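Blr3880 protein (Bradyrhizobium japonicum, PDB 2OOD) probably catalyses the zinc-dependent hydrolytic deamination of guanine to xanthine and ammonia, a step of purine breakdown. Local coordinates at residues V120-L128 and L149-M158. Numbering follows the deposited sequence.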
loop_
_atom_site.group_PDB
_atom_site.type_symbol
_atom_site.label_atom_id
_atom_site.label_comp_id
_atom_site.label_asym_id
_atom_site.label_seq_id
_atom_site.Cartn_x
_atom_site.Cartn_y
_atom_site.Cartn_z
ATOM N N VAL A 120 -0.351 25.206 -3.777
ATOM C CA VAL A 120 0.390 24.950 -5.005
ATOM C C VAL A 120 1.857 24.684 -4.712
ATOM O O VAL A 120 2.491 23.857 -5.361
ATOM C CB VAL A 120 0.307 26.140 -5.972
ATOM C CG1 VAL A 120 1.284 25.938 -7.119
ATOM C CG2 VAL A 120 -1.112 26.286 -6.496
ATOM N N LYS A 121 2.391 25.395 -3.728
ATOM C CA LYS A 121 3.783 25.244 -3.339
ATOM C C LYS A 121 4.004 23.857 -2.736
ATOM O O LYS A 121 4.918 23.133 -3.129
ATOM C CB LYS A 121 4.148 26.317 -2.315
ATOM C CG LYS A 121 5.597 26.282 -1.860
ATOM C CD LYS A 121 5.722 26.764 -0.417
ATOM C CE LYS A 121 7.177 26.802 0.038
ATOM N NZ LYS A 121 7.900 25.514 -0.206
ATOM N N ARG A 122 3.157 23.490 -1.781
ATOM C CA ARG A 122 3.266 22.190 -1.125
ATOM C C ARG A 122 2.940 21.043 -2.073
ATOM O O ARG A 122 3.515 19.958 -1.973
ATOM C CB ARG A 122 2.340 22.148 0.085
ATOM C CG ARG A 122 2.787 23.058 1.199
ATOM C CD ARG A 122 1.669 23.294 2.166
ATOM N NE ARG A 122 2.103 24.073 3.319
ATOM C CZ ARG A 122 2.970 23.646 4.234
ATOM N NH1 ARG A 122 3.511 22.437 4.135
ATOM N NH2 ARG A 122 3.287 24.429 5.259
ATOM N N PHE A 123 2.015 21.296 -2.991
ATOM C CA PHE A 123 1.613 20.306 -3.976
ATOM C C PHE A 123 2.813 19.929 -4.845
ATOM O O PHE A 123 3.133 18.752 -4.991
ATOM C CB PHE A 123 0.492 20.892 -4.835
ATOM C CG PHE A 123 0.060 20.018 -5.973
ATOM C CD1 PHE A 123 -0.682 18.868 -5.745
ATOM C CD2 PHE A 123 0.362 20.368 -7.285
ATOM C CE1 PHE A 123 -1.122 18.080 -6.809
ATOM C CE2 PHE A 123 -0.071 19.588 -8.356
ATOM C CZ PHE A 123 -0.816 18.443 -8.114
ATOM N N LEU A 124 3.475 20.930 -5.418
ATOM C CA LEU A 124 4.629 20.689 -6.276
ATOM C C LEU A 124 5.845 20.157 -5.514
ATOM O O LEU A 124 6.632 19.388 -6.066
ATOM C CB LEU A 124 4.990 21.963 -7.047
ATOM C CG LEU A 124 3.963 22.358 -8.117
ATOM C CD1 LEU A 124 4.284 23.717 -8.684
ATOM C CD2 LEU A 124 3.955 21.322 -9.220
ATOM N N ASP A 125 6.010 20.557 -4.256
ATOM C CA ASP A 125 7.138 20.052 -3.472
ATOM C C ASP A 125 6.934 18.554 -3.229
ATOM O O ASP A 125 7.851 17.761 -3.406
ATOM C CB ASP A 125 7.249 20.762 -2.116
ATOM C CG ASP A 125 7.721 22.200 -2.232
ATOM O OD1 ASP A 125 8.130 22.627 -3.331
ATOM O OD2 ASP A 125 7.687 22.907 -1.204
ATOM N N ALA A 126 5.725 18.173 -2.826
ATOM C CA ALA A 126 5.413 16.773 -2.571
ATOM C C ALA A 126 5.637 15.929 -3.821
ATOM O O ALA A 126 6.143 14.812 -3.738
ATOM C CB ALA A 126 3.982 16.637 -2.103
ATOM N N LEU A 127 5.259 16.467 -4.975
ATOM C CA LEU A 127 5.428 15.764 -6.237
ATOM C C LEU A 127 6.890 15.536 -6.594
ATOM O O LEU A 127 7.254 14.474 -7.091
ATOM C CB LEU A 127 4.751 16.532 -7.374
ATOM C CG LEU A 127 3.236 16.383 -7.504
ATOM C CD1 LEU A 127 2.744 17.210 -8.678
ATOM C CD2 LEU A 127 2.884 14.920 -7.697
ATOM N N LEU A 128 7.729 16.535 -6.347
ATOM C CA LEU A 128 9.145 16.426 -6.662
ATOM C C LEU A 128 9.862 15.469 -5.718
ATOM O O LEU A 128 10.712 14.683 -6.142
ATOM C CB LEU A 128 9.803 17.809 -6.615
ATOM C CG LEU A 128 9.366 18.784 -7.711
ATOM C CD1 LEU A 128 9.952 20.146 -7.416
ATOM C CD2 LEU A 128 9.812 18.293 -9.077
ATOM N N LEU A 149 -1.227 27.692 -9.905
ATOM C CA LEU A 149 -0.569 26.440 -10.272
ATOM C C LEU A 149 0.296 26.587 -11.517
ATOM O O LEU A 149 1.442 26.147 -11.544
ATOM C CB LEU A 149 -1.596 25.324 -10.500
ATOM C CG LEU A 149 -0.998 24.043 -11.097
ATOM C CD1 LEU A 149 -0.057 23.394 -10.104
ATOM C CD2 LEU A 149 -2.100 23.086 -11.478
ATOM N N PHE A 150 -0.256 27.198 -12.554
ATOM C CA PHE A 150 0.499 27.387 -13.783
ATOM C C PHE A 150 1.728 28.258 -13.557
ATOM O O PHE A 150 2.801 27.988 -14.093
ATOM C CB PHE A 150 -0.378 28.037 -14.850
ATOM C CG PHE A 150 -1.228 27.066 -15.616
ATOM C CD1 PHE A 150 -0.643 26.002 -16.298
ATOM C CD2 PHE A 150 -2.607 27.241 -15.696
ATOM C CE1 PHE A 150 -1.419 25.124 -17.056
ATOM C CE2 PHE A 150 -3.393 26.369 -16.452
ATOM C CZ PHE A 150 -2.796 25.309 -17.134
ATOM N N GLU A 151 1.572 29.306 -12.762
ATOM C CA GLU A 151 2.671 30.220 -12.507
ATOM C C GLU A 151 3.814 29.643 -11.679
ATOM O O GLU A 151 4.983 29.896 -11.981
ATOM C CB GLU A 151 2.122 31.513 -11.899
ATOM C CG GLU A 151 1.693 32.498 -12.980
ATOM C CD GLU A 151 0.649 33.496 -12.524
ATOM O OE1 GLU A 151 0.777 34.036 -11.403
ATOM O OE2 GLU A 151 -0.299 33.754 -13.301
ATOM N N GLU A 152 3.494 28.863 -10.650
ATOM C CA GLU A 152 4.539 28.252 -9.835
ATOM C C GLU A 152 5.196 27.144 -10.653
ATOM O O GLU A 152 6.348 26.790 -10.423
ATOM C CB GLU A 152 3.950 27.678 -8.547
ATOM C CG GLU A 152 4.951 26.931 -7.687
ATOM C CD GLU A 152 6.144 27.785 -7.291
ATOM O OE1 GLU A 152 6.107 29.008 -7.531
ATOM O OE2 GLU A 152 7.119 27.241 -6.732
ATOM N N ALA A 153 4.456 26.602 -11.614
ATOM C CA ALA A 153 4.983 25.549 -12.466
ATOM C C ALA A 153 6.002 26.177 -13.402
ATOM O O ALA A 153 6.988 25.547 -13.781
ATOM C CB ALA A 153 3.858 24.888 -13.265
ATOM N N SER A 154 5.760 27.427 -13.770
ATOM C CA SER A 154 6.669 28.146 -14.652
ATOM C C SER A 154 8.011 28.440 -13.978
ATOM O O SER A 154 9.065 28.260 -14.588
ATOM C CB SER A 154 6.034 29.459 -15.106
ATOM O OG SER A 154 4.905 29.202 -15.913
ATOM N N ARG A 155 7.973 28.891 -12.726
ATOM C CA ARG A 155 9.197 29.204 -11.999
ATOM C C ARG A 155 10.114 27.990 -11.910
ATOM O O ARG A 155 11.349 28.127 -11.917
ATOM C CB ARG A 155 8.871 29.705 -10.590
ATOM C CG ARG A 155 7.971 30.926 -10.568
ATOM C CD ARG A 155 7.685 31.369 -9.154
ATOM N NE ARG A 155 6.629 32.368 -9.140
ATOM C CZ ARG A 155 5.340 32.101 -8.943
ATOM N NH1 ARG A 155 4.946 30.857 -8.731
ATOM N NH2 ARG A 155 4.442 33.079 -8.978
ATOM N N ARG A 156 9.516 26.804 -11.827
ATOM C CA ARG A 156 10.295 25.579 -11.747
ATOM C C ARG A 156 10.454 25.015 -13.154
ATOM O O ARG A 156 11.213 24.075 -13.382
ATOM C CB ARG A 156 9.595 24.570 -10.841
ATOM C CG ARG A 156 9.028 25.187 -9.577
ATOM C CD ARG A 156 8.852 24.166 -8.474
ATOM N NE ARG A 156 8.054 24.694 -7.369
ATOM C CZ ARG A 156 7.894 24.077 -6.201
ATOM N NH1 ARG A 156 8.478 22.910 -5.981
ATOM N NH2 ARG A 156 7.143 24.620 -5.255
ATOM N N ASN A 157 9.736 25.624 -14.090
ATOM C CA ASN A 157 9.744 25.238 -15.495
ATOM C C ASN A 157 9.450 23.758 -15.711
ATOM O O ASN A 157 10.219 23.036 -16.352
ATOM C CB ASN A 157 11.075 25.613 -16.149
ATOM C CG ASN A 157 10.958 25.735 -17.659
ATOM O OD1 ASN A 157 9.868 25.973 -18.180
ATOM N ND2 ASN A 157 12.079 25.594 -18.365
HETATM N N MSE A 158 8.314 23.320 -15.178
HETATM C CA MSE A 158 7.885 21.934 -15.293
HETATM C C MSE A 158 6.747 21.827 -16.294
HETATM O O MSE A 158 5.916 22.736 -16.389
HETATM C CB MSE A 158 7.391 21.428 -13.948
HETATM C CG MSE A 158 8.406 21.506 -12.844
HETATM SE SE MSE A 158 7.598 21.027 -11.129
HETATM C CE MSE A 158 6.818 22.745 -10.650
#
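Val120 packs on Leu149, and from there the helical segments 120-128 and 149-156 diverge, crossing at -47° with their axes 10.0 Å apart at closest approach. These are neighbouring outer helices of the amidohydrolase TIM barrel, linked through barrel strand 132-138. Val120 CG1 lies 3.5 Å from Glu152 CB. Leu149 CD1 reaches Val120 and the Phe123 ring, while Leu149 also rests on Ala137 and Ala162 of the barrel strands. Leu124 fills the middle: its CD1 meets Glu152 CG and, at 3.4 Å, CE of selenomethionine Met158. A Schellman motif with Asn157 as the C-prime residue ends helix 143-156 and turns Met158 back toward Leu124 and Leu128.

Arg156 inserts as a knob among Lys121, Leu124, Asp125 and Leu128. Its chain is extended from CG to NE and carries the guanidinium across to helix 113-129. Leu124 CB covers one face, over the centre of the group. NH1 and NH2 both grip Asp125 OD1, at 2.7 Å from NH1 and 2.9 Å from NH2. NH1 comes nearly along the C-O axis, NH2 from above the carboxylate plane, and the carboxylate and guanidinium planes are 46° apart. On its own helix, Arg156 NE binds Glu152 OE2 at 2.8 Å. Lys121 NZ holds Asp125 OD2 in a weak bond of 2.8 Å. A leucine in place of Arg156 would probably leave Asp125 and Glu152 without their shared cation and cut the ionic link between the helices. The contact thus pairs an apolar layer facing the barrel with a salt-bridge network, in which Arg156 bridges two carboxylates and Lys121 probably helps to balance the charge of Asp125.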